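Long-range contact in glycosyl hydrolase family 26 (Bacteroides ovatus, PDB 4ZXO), which probably hydrolyses the beta-mannan backbone of galactomannan as a family 26 beta-mannanase: residues A[135-149]-A[190-203]. Residues are numbered along the deposited sequence; the frame is centred on the assembly and turned at random.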
loop_
_atom_site.group_PDB
_atom_site.type_symbol
_atom_site.label_atom_id
_atom_site.label_comp_id
_atom_site.label_asym_id
_atom_site.label_seq_id
_atom_site.Cartn_x
_atom_site.Cartn_y
_atom_site.Cartn_z
ATOM N N MET A 135 -22.552 2.647 2.249
ATOM C CA MET A 135 -21.197 2.094 2.393
ATOM C C MET A 135 -20.994 0.959 1.379
ATOM O O MET A 135 -19.915 0.866 0.784
ATOM C CB MET A 135 -20.964 1.569 3.804
ATOM C CG MET A 135 -19.488 1.187 4.094
ATOM S SD MET A 135 -18.345 2.622 4.116
ATOM C CE MET A 135 -17.245 2.209 2.745
ATOM N N LEU A 136 -22.021 0.113 1.169
ATOM C CA LEU A 136 -21.850 -0.964 0.219
ATOM C C LEU A 136 -21.779 -0.383 -1.218
ATOM O O LEU A 136 -21.038 -0.923 -2.044
ATOM C CB LEU A 136 -22.969 -2.016 0.333
ATOM C CG LEU A 136 -23.076 -2.719 1.671
ATOM C CD1 LEU A 136 -24.157 -3.785 1.591
ATOM C CD2 LEU A 136 -21.785 -3.369 2.043
ATOM N N GLU A 137 -22.530 0.680 -1.515
ATOM C CA GLU A 137 -22.462 1.336 -2.831
ATOM C C GLU A 137 -21.036 1.898 -3.049
ATOM O O GLU A 137 -20.488 1.783 -4.140
ATOM C CB GLU A 137 -23.527 2.432 -2.899
ATOM C CG GLU A 137 -23.538 3.256 -4.177
ATOM C CD GLU A 137 -23.353 4.726 -3.860
ATOM O OE1 GLU A 137 -24.224 5.388 -3.172
ATOM O OE2 GLU A 137 -22.294 5.216 -4.284
ATOM N N TRP A 138 -20.458 2.467 -1.984
ATOM C CA TRP A 138 -19.095 3.015 -2.054
ATOM C C TRP A 138 -18.085 1.912 -2.354
ATOM O O TRP A 138 -17.234 2.078 -3.199
ATOM C CB TRP A 138 -18.732 3.732 -0.746
ATOM C CG TRP A 138 -19.430 5.089 -0.629
ATOM C CD1 TRP A 138 -20.429 5.608 -1.420
ATOM C CD2 TRP A 138 -19.101 6.073 0.318
ATOM N NE1 TRP A 138 -20.734 6.886 -0.998
ATOM C CE2 TRP A 138 -19.909 7.206 0.055
ATOM C CE3 TRP A 138 -18.136 6.124 1.341
ATOM C CZ2 TRP A 138 -19.819 8.384 0.802
ATOM C CZ3 TRP A 138 -18.041 7.299 2.127
ATOM C CH2 TRP A 138 -18.870 8.430 1.835
ATOM N N ILE A 139 -18.217 0.766 -1.682
ATOM C CA ILE A 139 -17.307 -0.333 -1.923
ATOM C C ILE A 139 -17.513 -0.820 -3.384
ATOM O O ILE A 139 -16.537 -1.127 -4.055
ATOM C CB ILE A 139 -17.499 -1.458 -0.925
ATOM C CG1 ILE A 139 -17.094 -0.994 0.501
ATOM C CG2 ILE A 139 -16.662 -2.685 -1.313
ATOM C CD1 ILE A 139 -17.693 -1.903 1.651
ATOM N N ASP A 140 -18.750 -0.832 -3.877
ATOM C CA ASP A 140 -19.036 -1.282 -5.223
ATOM C C ASP A 140 -18.374 -0.353 -6.232
ATOM O O ASP A 140 -17.964 -0.787 -7.307
ATOM C CB ASP A 140 -20.563 -1.342 -5.476
ATOM C CG ASP A 140 -21.210 -2.524 -4.809
ATOM O OD1 ASP A 140 -20.498 -3.389 -4.218
ATOM O OD2 ASP A 140 -22.439 -2.674 -4.970
ATOM N N ARG A 141 -18.233 0.920 -5.882
ATOM C CA ARG A 141 -17.565 1.884 -6.777
ATOM C C ARG A 141 -16.087 1.560 -6.867
ATOM O O ARG A 141 -15.485 1.596 -7.959
ATOM C CB ARG A 141 -17.794 3.354 -6.293
ATOM C CG ARG A 141 -19.276 3.823 -6.570
ATOM C CD ARG A 141 -19.717 5.200 -5.980
ATOM N NE ARG A 141 -20.712 5.791 -6.883
ATOM C CZ ARG A 141 -21.459 6.862 -6.623
ATOM N NH1 ARG A 141 -22.287 7.302 -7.570
ATOM N NH2 ARG A 141 -21.375 7.512 -5.442
ATOM N N VAL A 142 -15.478 1.217 -5.734
ATOM C CA VAL A 142 -14.115 0.658 -5.770
ATOM C C VAL A 142 -14.061 -0.628 -6.607
ATOM O O VAL A 142 -13.169 -0.810 -7.454
ATOM C CB VAL A 142 -13.619 0.350 -4.332
ATOM C CG1 VAL A 142 -12.314 -0.493 -4.381
ATOM C CG2 VAL A 142 -13.403 1.665 -3.569
ATOM N N ALA A 143 -15.017 -1.538 -6.391
ATOM C CA ALA A 143 -15.021 -2.798 -7.159
ATOM C C ALA A 143 -15.048 -2.542 -8.681
ATOM O O ALA A 143 -14.253 -3.135 -9.457
ATOM C CB ALA A 143 -16.208 -3.666 -6.730
ATOM N N ASP A 144 -15.925 -1.631 -9.107
ATOM C CA ASP A 144 -16.011 -1.326 -10.535
ATOM C C ASP A 144 -14.698 -0.740 -11.098
ATOM O O ASP A 144 -14.295 -1.085 -12.233
ATOM C CB ASP A 144 -17.129 -0.335 -10.798
ATOM C CG ASP A 144 -18.504 -0.941 -10.662
ATOM O OD1 ASP A 144 -18.630 -2.186 -10.715
ATOM O OD2 ASP A 144 -19.454 -0.152 -10.506
ATOM N N PHE A 145 -14.002 0.091 -10.303
ATOM C CA PHE A 145 -12.708 0.576 -10.752
ATOM C C PHE A 145 -11.713 -0.582 -10.885
ATOM O O PHE A 145 -10.999 -0.689 -11.876
ATOM C CB PHE A 145 -12.158 1.629 -9.815
ATOM C CG PHE A 145 -10.860 2.180 -10.298
ATOM C CD1 PHE A 145 -10.831 3.115 -11.298
ATOM C CD2 PHE A 145 -9.663 1.755 -9.768
ATOM C CE1 PHE A 145 -9.606 3.626 -11.760
ATOM C CE2 PHE A 145 -8.433 2.265 -10.219
ATOM C CZ PHE A 145 -8.424 3.190 -11.221
ATOM N N LEU A 146 -11.653 -1.445 -9.886
ATOM C CA LEU A 146 -10.732 -2.580 -9.931
ATOM C C LEU A 146 -10.966 -3.488 -11.154
ATOM O O LEU A 146 -10.025 -4.024 -11.748
ATOM C CB LEU A 146 -10.857 -3.391 -8.637
ATOM C CG LEU A 146 -10.369 -2.614 -7.384
ATOM C CD1 LEU A 146 -10.566 -3.421 -6.107
ATOM C CD2 LEU A 146 -8.905 -2.159 -7.493
ATOM N N LEU A 147 -12.235 -3.681 -11.489
ATOM C CA LEU A 147 -12.575 -4.520 -12.646
ATOM C C LEU A 147 -12.184 -3.863 -13.981
ATOM O O LEU A 147 -12.154 -4.523 -15.036
ATOM C CB LEU A 147 -14.065 -4.830 -12.629
ATOM C CG LEU A 147 -14.419 -5.781 -11.488
ATOM C CD1 LEU A 147 -15.922 -5.814 -11.261
ATOM C CD2 LEU A 147 -13.895 -7.154 -11.833
ATOM N N SER A 148 -11.954 -2.563 -13.967
ATOM C CA SER A 148 -11.591 -1.840 -15.186
ATOM C C SER A 148 -10.081 -1.872 -15.419
ATOM O O SER A 148 -9.614 -1.439 -16.486
ATOM C CB SER A 148 -12.059 -0.375 -15.106
ATOM O OG SER A 148 -11.180 0.419 -14.305
ATOM N N LEU A 149 -9.333 -2.398 -14.453
ATOM C CA LEU A 149 -7.891 -2.508 -14.597
ATOM C C LEU A 149 -7.552 -3.752 -15.429
ATOM O O LEU A 149 -7.386 -4.856 -14.885
ATOM C CB LEU A 149 -7.222 -2.555 -13.222
ATOM C CG LEU A 149 -7.602 -1.369 -12.351
ATOM C CD1 LEU A 149 -6.934 -1.550 -10.978
ATOM C CD2 LEU A 149 -7.163 -0.091 -12.968
ATOM N N MET A 190 -17.446 -6.774 5.104
ATOM C CA MET A 190 -18.264 -6.088 4.071
ATOM C C MET A 190 -17.477 -5.806 2.814
ATOM O O MET A 190 -17.949 -5.993 1.707
ATOM C CB MET A 190 -18.819 -4.752 4.589
ATOM C CG MET A 190 -19.888 -4.898 5.611
ATOM S SD MET A 190 -20.150 -3.354 6.543
ATOM C CE MET A 190 -20.541 -2.194 5.246
ATOM N N THR A 191 -16.241 -5.332 2.984
ATOM C CA THR A 191 -15.408 -5.049 1.811
ATOM C C THR A 191 -15.145 -6.316 1.009
ATOM O O THR A 191 -15.332 -6.355 -0.209
ATOM C CB THR A 191 -14.092 -4.442 2.268
ATOM O OG1 THR A 191 -14.347 -3.249 3.050
ATOM C CG2 THR A 191 -13.152 -4.106 1.066
ATOM N N ASN A 192 -14.710 -7.356 1.707
ATOM C CA ASN A 192 -14.411 -8.612 1.004
ATOM C C ASN A 192 -15.656 -9.164 0.358
ATOM O O ASN A 192 -15.610 -9.632 -0.783
ATOM C CB ASN A 192 -13.817 -9.601 1.979
ATOM C CG ASN A 192 -13.467 -10.903 1.337
ATOM O OD1 ASN A 192 -12.601 -10.965 0.455
ATOM N ND2 ASN A 192 -14.119 -11.978 1.793
ATOM N N ASP A 193 -16.796 -9.076 1.049
ATOM C CA ASP A 193 -18.026 -9.637 0.474
ATOM C C ASP A 193 -18.422 -8.944 -0.820
ATOM O O ASP A 193 -18.818 -9.581 -1.811
ATOM C CB ASP A 193 -19.182 -9.543 1.478
ATOM C CG ASP A 193 -19.014 -10.500 2.659
ATOM O OD1 ASP A 193 -18.148 -11.410 2.603
ATOM O OD2 ASP A 193 -19.755 -10.319 3.657
ATOM N N ARG A 194 -18.330 -7.624 -0.817
ATOM C CA ARG A 194 -18.761 -6.924 -2.008
ATOM C C ARG A 194 -17.768 -7.167 -3.138
ATOM O O ARG A 194 -18.169 -7.356 -4.322
ATOM C CB ARG A 194 -18.923 -5.410 -1.789
ATOM C CG ARG A 194 -19.949 -4.980 -0.822
ATOM C CD ARG A 194 -21.296 -5.607 -1.108
ATOM N NE ARG A 194 -21.933 -5.028 -2.274
ATOM C CZ ARG A 194 -23.099 -5.484 -2.745
ATOM N NH1 ARG A 194 -23.730 -6.495 -2.140
ATOM N NH2 ARG A 194 -23.637 -4.950 -3.839
ATOM N N LEU A 195 -16.470 -7.195 -2.813
ATOM C CA LEU A 195 -15.543 -7.474 -3.893
ATOM C C LEU A 195 -15.820 -8.842 -4.485
ATOM O O LEU A 195 -15.810 -9.037 -5.711
ATOM C CB LEU A 195 -14.109 -7.392 -3.381
ATOM C CG LEU A 195 -13.659 -6.007 -2.923
ATOM C CD1 LEU A 195 -12.248 -6.115 -2.297
ATOM C CD2 LEU A 195 -13.568 -5.070 -4.102
ATOM N N ARG A 196 -16.063 -9.810 -3.625
ATOM C CA ARG A 196 -16.333 -11.161 -4.155
ATOM C C ARG A 196 -17.610 -11.269 -4.982
ATOM O O ARG A 196 -17.632 -11.939 -6.019
ATOM C CB ARG A 196 -16.423 -12.183 -3.038
ATOM C CG ARG A 196 -15.116 -12.470 -2.364
ATOM C CD ARG A 196 -15.341 -13.424 -1.228
ATOM N NE ARG A 196 -15.669 -14.755 -1.723
ATOM C CZ ARG A 196 -16.351 -15.632 -1.020
ATOM N NH1 ARG A 196 -16.792 -15.281 0.196
ATOM N NH2 ARG A 196 -16.607 -16.834 -1.537
ATOM N N LEU A 197 -18.672 -10.632 -4.505
ATOM C CA LEU A 197 -19.922 -10.655 -5.246
ATOM C C LEU A 197 -19.747 -10.062 -6.638
ATOM O O LEU A 197 -20.315 -10.574 -7.602
ATOM C CB LEU A 197 -21.002 -9.889 -4.509
ATOM C CG LEU A 197 -21.765 -10.537 -3.366
ATOM C CD1 LEU A 197 -22.507 -9.474 -2.575
ATOM C CD2 LEU A 197 -22.736 -11.569 -3.884
ATOM N N LYS A 198 -18.942 -8.994 -6.725
ATOM C CA LYS A 198 -18.687 -8.289 -7.984
ATOM C C LYS A 198 -17.761 -9.070 -8.914
ATOM O O LYS A 198 -17.565 -8.683 -10.073
ATOM C CB LYS A 198 -18.052 -6.894 -7.704
ATOM C CG LYS A 198 -18.858 -5.896 -6.833
ATOM C CD LYS A 198 -19.998 -5.181 -7.510
ATOM C CE LYS A 198 -19.547 -4.047 -8.389
ATOM N NZ LYS A 198 -20.691 -3.616 -9.243
ATOM N N GLY A 199 -17.145 -10.144 -8.410
ATOM C CA GLY A 199 -16.200 -10.922 -9.189
ATOM C C GLY A 199 -14.861 -10.239 -9.296
ATOM O O GLY A 199 -14.141 -10.398 -10.302
ATOM N N VAL A 200 -14.507 -9.464 -8.265
ATOM C CA VAL A 200 -13.196 -8.813 -8.277
ATOM C C VAL A 200 -12.116 -9.844 -7.920
ATOM O O VAL A 200 -11.629 -9.882 -6.809
ATOM C CB VAL A 200 -13.141 -7.625 -7.297
ATOM C CG1 VAL A 200 -11.824 -6.911 -7.441
ATOM C CG2 VAL A 200 -14.237 -6.626 -7.646
ATOM N N ASN A 201 -11.666 -10.612 -8.883
ATOM C CA ASN A 201 -10.762 -11.720 -8.630
ATOM C C ASN A 201 -9.307 -11.361 -8.813
ATOM O O ASN A 201 -8.433 -12.219 -8.812
ATOM C CB ASN A 201 -11.149 -12.894 -9.542
ATOM C CG ASN A 201 -12.538 -13.356 -9.287
ATOM O OD1 ASN A 201 -13.064 -13.214 -8.170
ATOM N ND2 ASN A 201 -13.168 -13.906 -10.309
ATOM N N ASN A 202 -9.056 -10.067 -8.961
ATOM C CA ASN A 202 -7.699 -9.559 -9.142
ATOM C C ASN A 202 -7.211 -8.759 -7.937
ATOM O O ASN A 202 -6.337 -7.904 -8.087
ATOM C CB ASN A 202 -7.622 -8.681 -10.415
ATOM C CG ASN A 202 -8.604 -7.521 -10.415
ATOM O OD1 ASN A 202 -9.738 -7.619 -9.917
ATOM N ND2 ASN A 202 -8.172 -6.401 -10.984
ATOM N N VAL A 203 -7.707 -9.050 -6.732
ATOM C CA VAL A 203 -7.258 -8.328 -5.566
ATOM C C VAL A 203 -6.639 -9.228 -4.497
ATOM O O VAL A 203 -7.184 -10.288 -4.185
ATOM C CB VAL A 203 -8.427 -7.541 -4.970
ATOM C CG1 VAL A 203 -7.980 -6.733 -3.776
ATOM C CG2 VAL A 203 -8.950 -6.610 -6.012
HETATM O O HOH W 1 -22.967 -2.658 -7.674
#
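Asp140 OD2 takes two partners, Arg194 NH2 at 2.8 Å and a water that donates to it and accepts from Lys198 NZ, linking two charged groups that do not touch directly. Arg194 grips the carboxylate side-on, its NE also bonding Asp140 OD1 at 2.9 Å. The NH2 bond is the straighter (171°) and meets the syn lone pair, whereas OD1 is approached from somewhat outside the carboxylate plane; with the two planes 27° apart, the pair is nearly coplanar. Bends of the Arg194 chain at chi2 and chi3 turn the guanidinium so that its NE/NH2 edge meets the carboxylate, while its CB packs on Ile139 CG2 and its CG on Leu136 CD2. Lys198, bent likewise, lays its CG tightly over Ala143 CB and ends with NZ 2.9 Å from Asp144 OD1, a second salt bridge one helical turn on. Deeper in, Leu195 CD2 touches both Ala143 CB and Leu146 CD1, and Val200 sets CG1 on Leu146 and CG2 on Ala143. Past the Schellman motif at Gly199, Asn202 ND2 reaches Leu146 O at 3.1 Å from above the carbonyl plane, on the face opposite Leu149 N; ND2 also bonds Ile157 O, but Asn202 OD1 is buried without a partner. The axes of 135-147 and 190-197 approach to 9.2 Å and cross at -49°. Thr191 and Val203 touch Phe161 of strand 159-162 on the inward side. Helices 132-147 and 181-197 precede parallel neighbours 159-162 and 203-207, so salt bridges and an apolar seam join consecutive outer helices of the TIM barrel.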